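Local coordinates for dehalogenase (Rhodospirillaceae, PDB 6A41), which probably cleaves carbon-halogen bonds in the manner of halohydrin dehalogenases, using the Rossmann-type scaffold of short-chain dehydrogenases/reductases, at residues K15-G20 against V81-Y86; A30-H35 against P53-L58; S38-S43 against S59-A64; F133-A138 against A155-V160. One frame throughout, in Å; residues are numbered along the deposited sequence.

How the contacts relate
All four contacts belong to one Rossmann-type domain built on a parallel sheet. Along the chain, contacts 2 and 3 fall between the two segments of contact 1, and their own segments alternate. Contact 4 follows. Contact 2 pairs strand 31-34 with strand 56-57 at one border of the sheet. Contact 3 joins the loops that leave these strands, and Phe39 packs on Ala34 and Ala57. Contact 1 sets the start of helix 18-27 over the end of strand 79-83, and contact 4 lies on the neighbouring strand 129-136, their centres about 12 Å apart. Contacts 2 and 3 thus hold the sheet border, while contacts 1 and 4 lie near its middle, where halohydrin dehalogenases have their active site.

Contact 1: K15-G20 against V81-Y86; sequences KFAGHG and VNNDAY
Phe16 overlaps the carboxamide of Asn83 obliquely, with ring and amide planes 27° apart and Phe16 CG 3.6 Å from Asn83 OD1. Further along the ring, Phe16 CD2 comes 3.4 Å from Asp84 O. The amide itself grips the type II' turn from Lys15 to Gly18 with both ends. CG of Asn83 is anti to its backbone N (chi1 174°), which brings CG toward the turn. Asn83 ND2 donates to Lys15 O at 2.9 Å, and the bond is nearly straight at 170°. Lys15 O lies close to the Asn83 amide plane, while ND2 sits above the carbonyl plane of Lys15. That oxygen also accepts from Gly18 N, which closes the turn. At the other end, Ala17 N donates to Asn83 OD1 at 2.9 Å. An alanine here would lack both amide atoms, and the turn, without the bonds to Lys15 O and Ala17 N, would probably be freer to shift. Ala85 CB packs 4.0 Å from Phe16 CB. The Lys15 chain bends past the same methyl, its CE 3.9 Å from Ala85 CB, and NZ forms a salt bridge with Asp186. Phe16 also meets Tyr187 edge-to-face. Ala17 is the N-cap residue of helix 18-27. The turn occupies the place of the glycine-rich nucleotide loop of Rossmann folds, a region that in halohydrin dehalogenases lies beside the halide site.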
loop_
_atom_site.group_PDB
_atom_site.type_symbol
_atom_site.label_atom_id
_atom_site.label_comp_id
_atom_site.label_asym_id
_atom_site.label_seq_id
_atom_site.Cartn_x
_atom_site.Cartn_y
_atom_site.Cartn_z
ATOM N N LYS A 15 -21.023 11.720 -17.309
ATOM C CA LYS A 15 -20.326 10.439 -17.201
ATOM C C LYS A 15 -20.168 10.054 -15.752
ATOM O O LYS A 15 -20.243 10.898 -14.852
ATOM C CB LYS A 15 -18.906 10.583 -17.737
ATOM C CG LYS A 15 -18.911 10.700 -19.252
ATOM C CD LYS A 15 -17.541 11.057 -19.735
ATOM C CE LYS A 15 -16.757 9.899 -20.253
ATOM N NZ LYS A 15 -17.356 9.139 -21.372
ATOM N N PHE A 16 -19.870 8.790 -15.587
ATOM C CA PHE A 16 -19.260 8.209 -14.353
ATOM C C PHE A 16 -19.984 8.693 -13.075
ATOM O O PHE A 16 -21.156 8.368 -12.910
ATOM C CB PHE A 16 -17.740 8.609 -14.366
ATOM C CG PHE A 16 -16.822 7.771 -13.463
ATOM C CD1 PHE A 16 -17.231 6.536 -12.894
ATOM C CD2 PHE A 16 -15.545 8.186 -13.263
ATOM C CE1 PHE A 16 -16.392 5.812 -12.088
ATOM C CE2 PHE A 16 -14.668 7.437 -12.525
ATOM C CZ PHE A 16 -15.062 6.260 -11.957
ATOM N N ALA A 17 -19.354 9.475 -12.199
ATOM C CA ALA A 17 -19.944 9.775 -10.908
ATOM C C ALA A 17 -20.733 11.090 -10.903
ATOM O O ALA A 17 -21.187 11.578 -9.843
ATOM C CB ALA A 17 -18.869 9.879 -9.866
ATOM N N GLY A 18 -20.935 11.691 -12.074
ATOM C CA GLY A 18 -21.561 13.057 -12.114
ATOM C C GLY A 18 -22.951 13.190 -11.488
ATOM O O GLY A 18 -23.250 14.154 -10.737
ATOM N N HIS A 19 -23.851 12.311 -11.878
ATOM C CA HIS A 19 -25.181 12.380 -11.385
ATOM C C HIS A 19 -25.296 12.078 -9.920
ATOM O O HIS A 19 -26.022 12.781 -9.203
ATOM C CB HIS A 19 -26.117 11.470 -12.194
ATOM C CG HIS A 19 -26.407 12.026 -13.550
ATOM N ND1 HIS A 19 -27.533 11.666 -14.259
ATOM C CD2 HIS A 19 -25.832 13.044 -14.232
ATOM C CE1 HIS A 19 -27.545 12.358 -15.397
ATOM N NE2 HIS A 19 -26.524 13.189 -15.406
ATOM N N GLY A 20 -24.624 10.996 -9.486
ATOM C CA GLY A 20 -24.627 10.628 -8.005
ATOM C C GLY A 20 -24.108 11.812 -7.214
ATOM O O GLY A 20 -24.668 12.170 -6.208
ATOM N N VAL A 81 -14.431 18.610 -8.492
ATOM C CA VAL A 81 -14.536 17.179 -8.615
ATOM C C VAL A 81 -14.142 16.806 -10.027
ATOM O O VAL A 81 -14.909 17.126 -11.013
ATOM C CB VAL A 81 -15.979 16.715 -8.305
ATOM C CG1 VAL A 81 -16.127 15.248 -8.554
ATOM C CG2 VAL A 81 -16.384 17.072 -6.896
ATOM N N ASN A 82 -12.954 16.258 -10.192
ATOM C CA ASN A 82 -12.454 15.914 -11.516
ATOM C C ASN A 82 -13.029 14.501 -11.814
ATOM O O ASN A 82 -12.473 13.543 -11.367
ATOM C CB ASN A 82 -10.963 15.842 -11.541
ATOM C CG ASN A 82 -10.249 17.186 -11.730
ATOM O OD1 ASN A 82 -9.288 17.462 -11.013
ATOM N ND2 ASN A 82 -10.555 17.854 -12.755
ATOM N N ASN A 83 -14.128 14.432 -12.542
ATOM C CA ASN A 83 -14.875 13.262 -12.875
ATOM C C ASN A 83 -14.505 12.860 -14.314
ATOM O O ASN A 83 -14.976 13.391 -15.268
ATOM C CB ASN A 83 -16.339 13.568 -12.679
ATOM C CG ASN A 83 -17.239 12.452 -13.131
ATOM O OD1 ASN A 83 -17.154 11.307 -12.624
ATOM N ND2 ASN A 83 -18.124 12.750 -14.042
ATOM N N ASP A 84 -13.516 11.987 -14.415
ATOM C CA ASP A 84 -12.840 11.651 -15.655
ATOM C C ASP A 84 -13.030 10.161 -15.945
ATOM O O ASP A 84 -12.892 9.319 -15.046
ATOM C CB ASP A 84 -11.337 12.024 -15.555
ATOM C CG ASP A 84 -11.171 13.454 -15.062
ATOM O OD1 ASP A 84 -11.522 14.369 -15.814
ATOM O OD2 ASP A 84 -10.773 13.628 -13.879
ATOM N N ALA A 85 -13.393 9.867 -17.200
ATOM C CA ALA A 85 -13.674 8.513 -17.639
ATOM C C ALA A 85 -13.444 8.314 -19.129
ATOM O O ALA A 85 -13.977 9.060 -19.896
ATOM C CB ALA A 85 -15.049 8.100 -17.303
ATOM N N TYR A 86 -12.555 7.365 -19.435
ATOM C CA TYR A 86 -12.274 6.840 -20.772
ATOM C C TYR A 86 -12.607 5.324 -20.758
ATOM O O TYR A 86 -12.470 4.699 -19.682
ATOM C CB TYR A 86 -10.763 7.076 -21.118
ATOM C CG TYR A 86 -10.330 6.651 -22.503
ATOM C CD1 TYR A 86 -10.518 7.456 -23.625
ATOM C CD2 TYR A 86 -9.824 5.371 -22.713
ATOM C CE1 TYR A 86 -10.178 7.024 -24.930
ATOM C CE2 TYR A 86 -9.436 4.922 -23.988
ATOM C CZ TYR A 86 -9.597 5.763 -25.073
ATOM O OH TYR A 86 -9.230 5.254 -26.277
#

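Contact 2: A30-H35 against P53-L58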
loop_
_atom_site.group_PDB
_atom_site.type_symbol
_atom_site.label_atom_id
_atom_site.label_comp_id
_atom_site.label_asym_id
_atom_site.label_seq_id
_atom_site.Cartn_x
_atom_site.Cartn_y
_atom_site.Cartn_z
ATOM N N ALA A 30 -25.137 21.928 -1.144
ATOM C CA ALA A 30 -24.212 22.599 -2.020
ATOM C C ALA A 30 -24.832 23.433 -3.150
ATOM O O ALA A 30 -25.945 23.139 -3.593
ATOM C CB ALA A 30 -23.193 21.607 -2.624
ATOM N N THR A 31 -24.039 24.386 -3.641
ATOM C CA THR A 31 -24.276 25.027 -4.958
ATOM C C THR A 31 -23.413 24.233 -5.981
ATOM O O THR A 31 -22.194 24.264 -5.925
ATOM C CB THR A 31 -23.807 26.481 -4.911
ATOM O OG1 THR A 31 -24.507 27.122 -3.860
ATOM C CG2 THR A 31 -23.981 27.248 -6.249
ATOM N N VAL A 32 -24.049 23.611 -6.933
ATOM C CA VAL A 32 -23.386 22.787 -7.872
ATOM C C VAL A 32 -23.331 23.505 -9.225
ATOM O O VAL A 32 -24.352 23.955 -9.756
ATOM C CB VAL A 32 -24.119 21.435 -8.009
ATOM C CG1 VAL A 32 -23.501 20.620 -9.119
ATOM C CG2 VAL A 32 -24.100 20.695 -6.657
ATOM N N LEU A 33 -22.131 23.566 -9.772
ATOM C CA LEU A 33 -21.811 23.983 -11.097
ATOM C C LEU A 33 -21.306 22.776 -11.885
ATOM O O LEU A 33 -20.462 22.016 -11.380
ATOM C CB LEU A 33 -20.674 24.975 -11.059
ATOM C CG LEU A 33 -20.853 26.184 -10.177
ATOM C CD1 LEU A 33 -19.689 27.099 -10.306
ATOM C CD2 LEU A 33 -22.235 26.849 -10.394
ATOM N N ALA A 34 -21.805 22.580 -13.069
ATOM C CA ALA A 34 -21.509 21.361 -13.808
ATOM C C ALA A 34 -21.012 21.717 -15.178
ATOM O O ALA A 34 -21.675 22.487 -15.887
ATOM C CB ALA A 34 -22.748 20.468 -13.926
ATOM N N HIS A 35 -19.935 21.072 -15.560
ATOM C CA HIS A 35 -19.401 21.037 -16.930
ATOM C C HIS A 35 -19.785 19.718 -17.624
ATOM O O HIS A 35 -19.886 18.669 -16.985
ATOM C CB HIS A 35 -17.885 21.175 -16.902
ATOM C CG HIS A 35 -17.206 20.594 -18.104
ATOM N ND1 HIS A 35 -16.775 19.292 -18.117
ATOM C CD2 HIS A 35 -16.904 21.115 -19.333
ATOM C CE1 HIS A 35 -16.282 19.013 -19.323
ATOM N NE2 HIS A 35 -16.344 20.094 -20.082
ATOM N N PRO A 53 -32.637 20.296 -10.008
ATOM C CA PRO A 53 -32.948 21.683 -9.787
ATOM C C PRO A 53 -32.056 22.241 -8.683
ATOM O O PRO A 53 -31.924 21.601 -7.640
ATOM C CB PRO A 53 -34.406 21.639 -9.252
ATOM C CG PRO A 53 -34.955 20.392 -9.870
ATOM C CD PRO A 53 -33.844 19.446 -9.812
ATOM N N GLY A 54 -31.494 23.418 -8.975
ATOM C CA GLY A 54 -30.528 24.091 -8.161
ATOM C C GLY A 54 -29.157 23.898 -8.719
ATOM O O GLY A 54 -28.338 24.637 -8.361
ATOM N N ALA A 55 -28.848 22.863 -9.522
ATOM C CA ALA A 55 -27.543 22.714 -10.191
ATOM C C ALA A 55 -27.515 23.630 -11.434
ATOM O O ALA A 55 -28.525 23.768 -12.071
ATOM C CB ALA A 55 -27.291 21.307 -10.637
ATOM N N HIS A 56 -26.366 24.215 -11.742
ATOM C CA HIS A 56 -26.192 25.115 -12.915
ATOM C C HIS A 56 -25.309 24.412 -13.987
ATOM O O HIS A 56 -24.092 24.106 -13.763
ATOM C CB HIS A 56 -25.517 26.392 -12.488
ATOM C CG HIS A 56 -25.276 27.361 -13.631
ATOM N ND1 HIS A 56 -26.279 28.153 -14.168
ATOM C CD2 HIS A 56 -24.148 27.688 -14.308
ATOM C CE1 HIS A 56 -25.787 28.851 -15.195
ATOM N NE2 HIS A 56 -24.479 28.633 -15.259
ATOM N N ALA A 57 -25.836 24.252 -15.175
ATOM C CA ALA A 57 -25.069 23.704 -16.307
ATOM C C ALA A 57 -24.300 24.867 -16.983
ATOM O O ALA A 57 -24.917 25.847 -17.450
ATOM C CB ALA A 57 -26.026 23.010 -17.262
ATOM N N LEU A 58 -22.976 24.778 -17.055
ATOM C CA LEU A 58 -22.162 25.837 -17.648
ATOM C C LEU A 58 -22.144 25.673 -19.160
ATOM O O LEU A 58 -22.018 24.527 -19.708
ATOM C CB LEU A 58 -20.730 25.678 -17.143
ATOM C CG LEU A 58 -20.644 25.967 -15.639
ATOM C CD1 LEU A 58 -19.334 25.345 -15.101
ATOM C CD2 LEU A 58 -20.566 27.455 -15.414
HETATM O O HOH W 1 -25.895 26.097 -8.880
#
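Gly54 meets Val32 through a water, which donates to Gly54 O at 2.9 Å and to Val32 O at 2.8 Å. Next, Ala55 sets its methyl against the valine, with Ala55 CB 4.1 Å from Val32 CB. Tyr48 of helix 42-51 packs on both residues. His56 then makes two main-chain bonds. Its N donates to Val32 O at 2.8 Å, and its O accepts from Ala34 N at 2.8 Å. The side chains of His56 and Leu33 lie on the same face of the sheet and cross obliquely, His56 CB being 3.9 Å from Leu33 CD2. Ala57 is paired with Ala34 in the parallel register, both methyls on the other face. Its N turns outward to the side chain of Glu49. Leu58 N donates to Ala34 O at 2.9 Å in an almost straight bond of 176°. CG of Leu58 is anti to its carbonyl carbon (chi1 -67°) and lies 3.6 Å from Ala34 O. Leu58 CD2 reaches the edge of the His56 ring, in its plane. The strong bonds here are all between backbones, so the pairing of this beta-alpha-beta unit rests on the main chain, with small and aliphatic side chains filling in around it.

Contact 3: S38-S43 against S59-A64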
loop_
_atom_site.group_PDB
_atom_site.type_symbol
_atom_site.label_atom_id
_atom_site.label_comp_id
_atom_site.label_asym_id
_atom_site.label_seq_id
_atom_site.Cartn_x
_atom_site.Cartn_y
_atom_site.Cartn_z
ATOM N N SER A 38 -21.416 18.163 -23.623
ATOM C CA SER A 38 -22.710 18.378 -24.256
ATOM C C SER A 38 -23.362 19.698 -23.933
ATOM O O SER A 38 -24.249 20.091 -24.620
ATOM C CB SER A 38 -23.676 17.284 -23.916
ATOM O OG SER A 38 -24.160 17.298 -22.605
ATOM N N PHE A 39 -22.891 20.387 -22.902
ATOM C CA PHE A 39 -23.478 21.602 -22.420
ATOM C C PHE A 39 -23.266 22.878 -23.311
ATOM O O PHE A 39 -23.755 23.943 -22.931
ATOM C CB PHE A 39 -23.089 21.885 -20.962
ATOM C CG PHE A 39 -23.659 20.923 -19.956
ATOM C CD1 PHE A 39 -24.576 19.932 -20.298
ATOM C CD2 PHE A 39 -23.284 20.988 -18.658
ATOM C CE1 PHE A 39 -25.118 19.100 -19.383
ATOM C CE2 PHE A 39 -23.796 20.095 -17.747
ATOM C CZ PHE A 39 -24.739 19.201 -18.089
ATOM N N ASP A 40 -22.581 22.796 -24.445
ATOM C CA ASP A 40 -22.745 23.855 -25.474
ATOM C C ASP A 40 -24.147 23.844 -26.066
ATOM O O ASP A 40 -24.543 24.819 -26.703
ATOM C CB ASP A 40 -21.638 23.848 -26.552
ATOM C CG ASP A 40 -21.492 22.537 -27.258
ATOM O OD1 ASP A 40 -22.202 21.520 -26.939
ATOM O OD2 ASP A 40 -20.563 22.535 -28.123
ATOM N N THR A 41 -24.895 22.777 -25.839
ATOM C CA THR A 41 -26.248 22.675 -26.331
ATOM C C THR A 41 -27.316 23.015 -25.266
ATOM O O THR A 41 -27.389 22.359 -24.266
ATOM C CB THR A 41 -26.466 21.315 -26.858
ATOM O OG1 THR A 41 -25.433 21.056 -27.805
ATOM C CG2 THR A 41 -27.791 21.139 -27.436
ATOM N N PRO A 42 -28.184 24.025 -25.546
ATOM C CA PRO A 42 -29.224 24.413 -24.605
ATOM C C PRO A 42 -30.074 23.247 -24.153
ATOM O O PRO A 42 -30.319 23.141 -22.955
ATOM C CB PRO A 42 -30.045 25.497 -25.342
ATOM C CG PRO A 42 -29.045 26.052 -26.279
ATOM C CD PRO A 42 -28.215 24.886 -26.742
ATOM N N SER A 43 -30.493 22.357 -25.023
ATOM C CA SER A 43 -31.355 21.292 -24.530
ATOM C C SER A 43 -30.688 20.323 -23.519
ATOM O O SER A 43 -31.360 19.751 -22.607
ATOM C CB SER A 43 -31.946 20.481 -25.666
ATOM O OG SER A 43 -30.908 19.911 -26.413
ATOM N N SER A 59 -22.297 26.774 -19.860
ATOM C CA SER A 59 -22.464 26.685 -21.311
ATOM C C SER A 59 -21.084 26.663 -22.029
ATOM O O SER A 59 -20.999 26.291 -23.176
ATOM C CB SER A 59 -23.365 27.839 -21.815
ATOM O OG SER A 59 -22.749 29.025 -21.417
ATOM N N ALA A 60 -19.994 26.928 -21.323
ATOM C CA ALA A 60 -18.630 26.806 -21.936
ATOM C C ALA A 60 -18.109 25.440 -21.685
ATOM O O ALA A 60 -18.308 24.880 -20.578
ATOM C CB ALA A 60 -17.675 27.856 -21.400
ATOM N N VAL A 61 -17.516 24.869 -22.732
ATOM C CA VAL A 61 -17.091 23.464 -22.681
ATOM C C VAL A 61 -15.607 23.292 -22.705
ATOM O O VAL A 61 -15.150 22.294 -22.168
ATOM C CB VAL A 61 -17.711 22.574 -23.778
ATOM C CG1 VAL A 61 -19.247 22.610 -23.602
ATOM C CG2 VAL A 61 -17.273 22.971 -25.180
ATOM N N GLU A 62 -14.848 24.245 -23.255
ATOM C CA GLU A 62 -13.388 24.167 -23.232
ATOM C C GLU A 62 -12.823 24.609 -21.882
ATOM O O GLU A 62 -13.382 25.499 -21.205
ATOM C CB GLU A 62 -12.806 24.948 -24.354
ATOM C CG GLU A 62 -13.256 24.413 -25.744
ATOM C CD GLU A 62 -13.041 22.878 -25.898
ATOM O OE1 GLU A 62 -12.008 22.337 -25.421
ATOM O OE2 GLU A 62 -13.934 22.156 -26.455
ATOM N N PRO A 63 -11.718 23.955 -21.439
ATOM C CA PRO A 63 -11.206 24.124 -20.055
ATOM C C PRO A 63 -11.015 25.524 -19.535
ATOM O O PRO A 63 -11.644 25.898 -18.551
ATOM C CB PRO A 63 -9.914 23.330 -20.051
ATOM C CG PRO A 63 -10.218 22.251 -21.045
ATOM C CD PRO A 63 -10.922 22.972 -22.161
ATOM N N ALA A 64 -10.184 26.301 -20.163
ATOM C CA ALA A 64 -9.952 27.662 -19.713
ATOM C C ALA A 64 -11.248 28.517 -19.702
ATOM O O ALA A 64 -11.539 29.184 -18.693
ATOM C CB ALA A 64 -8.862 28.290 -20.568
#
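The two backbones come nearest at Asp40 and Ser59, whose CA atoms are 5.0 Å apart, and Ser59 CA directs its hydrogen at Phe39 O over 3.4 Å with an angle of 157° at the hydrogen. Phe39 O also accepts from Arg45 NH1, so this oxygen has a stronger partner in helix 42-51. Val61 supplies the main side-chain contact. Its CG1 is anti to the carbonyl carbon (chi1 -60°) and reaches the backbone of the other loop, 3.4 Å from Asp40 N. The same methyl lies 4.0 Å from Asp40 CB. Ser59 meets the other loop with CB, 4.1 Å from Phe39 O. The ring of Phe39 leads away from these residues and meets Tyr48 with the planes at about 45°. Asp40 and Ser59 are exposed to solvent. Asp40 OD2 and Glu62 OE2 are 6.8 Å apart, at which distance the like charges may repel each other weakly. Thr41 N bonds to Ser38 O within its own loop. Each loop runs from a strand of the parallel sheet into the next helix, with Thr41 and Glu62 as N-cap residues. Neighbouring strand-to-helix loops packed in this way at the carboxyl edge of the sheet belong to the Rossmann fold.

Contact 4: F133-A138 against A155-V160; sequences FVSSAA and AGNGLV
Ser135 and Asn157 make the tight part of this contact. Ser135 OG donates to Asn157 OD1 at 2.6 Å, from 40° above the amide's carbonyl plane. Ser135 OG is anti to its backbone N (chi1 -167°), which brings it to the amide; Ser135 CB is 3.1 Å from Asn157 OD1. The other end is held less firmly, Asn157 ND2 giving Ser136 O a straight but weak bond of 3.4 Å. A leucine in place of Asn157 has no acceptor or amide donor, so the Ser135 hydroxyl would probably be left free to turn and Ser136 O without its weak bond. The contact lays the end of helix 147-158 and the start of helix 160-167 against strand 129-136 of the Rossmann sheet. Ser136 OG accepts from Ala138 N at 2.9 Å, an ST turn. Ser136 also touches Tyr149 and Arg153, consistent with the Ser-Tyr-Arg set of halohydrin dehalogenases. In the looser apolar part, Phe133 CD1 is 4.0 Å from Val160 CG2, the two side chains sliding past each other in opposite directions. Leu159 crosses Phe133 at about a right angle, its CD1 4.1 Å from Phe133 CE2. Asn157 is partly exposed, whereas Leu159 packs on Ser151 of the second subunit.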
loop_
_atom_site.group_PDB
_atom_site.type_symbol
_atom_site.label_atom_id
_atom_site.label_comp_id
_atom_site.label_asym_id
_atom_site.label_seq_id
_atom_site.Cartn_x
_atom_site.Cartn_y
_atom_site.Cartn_z
ATOM N N PHE A 133 -10.243 13.735 -7.299
ATOM C CA PHE A 133 -10.202 12.997 -8.522
ATOM C C PHE A 133 -11.159 11.847 -8.430
ATOM O O PHE A 133 -11.026 10.945 -7.524
ATOM C CB PHE A 133 -8.766 12.555 -8.849
ATOM C CG PHE A 133 -7.815 13.688 -9.163
ATOM C CD1 PHE A 133 -7.223 14.413 -8.154
ATOM C CD2 PHE A 133 -7.442 13.959 -10.438
ATOM C CE1 PHE A 133 -6.323 15.442 -8.414
ATOM C CE2 PHE A 133 -6.555 15.029 -10.709
ATOM C CZ PHE A 133 -6.062 15.780 -9.682
ATOM N N VAL A 134 -12.074 11.723 -9.338
ATOM C CA VAL A 134 -12.892 10.482 -9.336
ATOM C C VAL A 134 -12.170 9.485 -10.218
ATOM O O VAL A 134 -12.009 9.733 -11.418
ATOM C CB VAL A 134 -14.255 10.641 -9.890
ATOM C CG1 VAL A 134 -15.098 9.417 -9.588
ATOM C CG2 VAL A 134 -14.887 11.859 -9.226
ATOM N N SER A 135 -11.691 8.406 -9.596
ATOM C CA SER A 135 -10.732 7.503 -10.269
ATOM C C SER A 135 -11.165 6.022 -10.079
ATOM O O SER A 135 -12.356 5.774 -9.855
ATOM C CB SER A 135 -9.286 7.710 -9.728
ATOM O OG SER A 135 -8.321 7.078 -10.558
ATOM N N SER A 136 -10.230 5.097 -10.184
ATOM C CA SER A 136 -10.508 3.702 -10.173
ATOM C C SER A 136 -9.742 2.958 -9.135
ATOM O O SER A 136 -8.591 3.369 -8.861
ATOM C CB SER A 136 -10.263 3.110 -11.547
ATOM O OG SER A 136 -10.391 1.714 -11.538
ATOM N N ALA A 137 -10.352 1.959 -8.494
ATOM C CA ALA A 137 -9.617 1.029 -7.642
ATOM C C ALA A 137 -8.746 0.008 -8.458
ATOM O O ALA A 137 -8.014 -0.778 -7.856
ATOM C CB ALA A 137 -10.519 0.255 -6.628
ATOM N N ALA A 138 -8.946 -0.056 -9.774
ATOM C CA ALA A 138 -8.335 -1.108 -10.501
ATOM C C ALA A 138 -6.795 -1.222 -10.297
ATOM O O ALA A 138 -6.323 -2.336 -10.108
ATOM C CB ALA A 138 -8.579 -1.005 -11.962
ATOM N N ALA A 155 -1.898 6.570 -13.322
ATOM C CA ALA A 155 -1.290 7.906 -13.563
ATOM C C ALA A 155 -2.116 8.962 -12.879
ATOM O O ALA A 155 -1.567 9.860 -12.232
ATOM C CB ALA A 155 -1.167 8.206 -15.049
ATOM N N GLY A 156 -3.412 8.800 -12.969
ATOM C CA GLY A 156 -4.345 9.709 -12.302
ATOM C C GLY A 156 -4.129 9.687 -10.806
ATOM O O GLY A 156 -3.972 10.757 -10.144
ATOM N N ASN A 157 -4.214 8.485 -10.228
ATOM C CA ASN A 157 -4.019 8.329 -8.811
ATOM C C ASN A 157 -2.649 8.888 -8.382
ATOM O O ASN A 157 -2.477 9.351 -7.279
ATOM C CB ASN A 157 -4.122 6.845 -8.366
ATOM C CG ASN A 157 -5.538 6.312 -8.459
ATOM O OD1 ASN A 157 -6.498 7.067 -8.643
ATOM N ND2 ASN A 157 -5.685 5.006 -8.390
ATOM N N GLY A 158 -1.683 8.734 -9.237
ATOM C CA GLY A 158 -0.302 9.177 -9.013
ATOM C C GLY A 158 -0.056 10.709 -9.053
ATOM O O GLY A 158 1.007 11.114 -8.574
ATOM N N LEU A 159 -1.059 11.487 -9.390
ATOM C CA LEU A 159 -0.982 12.955 -9.132
ATOM C C LEU A 159 -1.236 13.382 -7.664
ATOM O O LEU A 159 -0.741 14.410 -7.220
ATOM C CB LEU A 159 -1.951 13.637 -10.009
ATOM C CG LEU A 159 -1.646 13.539 -11.511
ATOM C CD1 LEU A 159 -2.889 13.979 -12.209
ATOM C CD2 LEU A 159 -0.536 14.525 -11.814
ATOM N N VAL A 160 -1.945 12.537 -6.909
ATOM C CA VAL A 160 -2.643 12.943 -5.731
ATOM C C VAL A 160 -1.711 13.301 -4.615
ATOM O O VAL A 160 -1.805 14.436 -4.139
ATOM C CB VAL A 160 -3.655 11.857 -5.352
ATOM C CG1 VAL A 160 -4.261 12.062 -3.990
ATOM C CG2 VAL A 160 -4.819 11.820 -6.378
#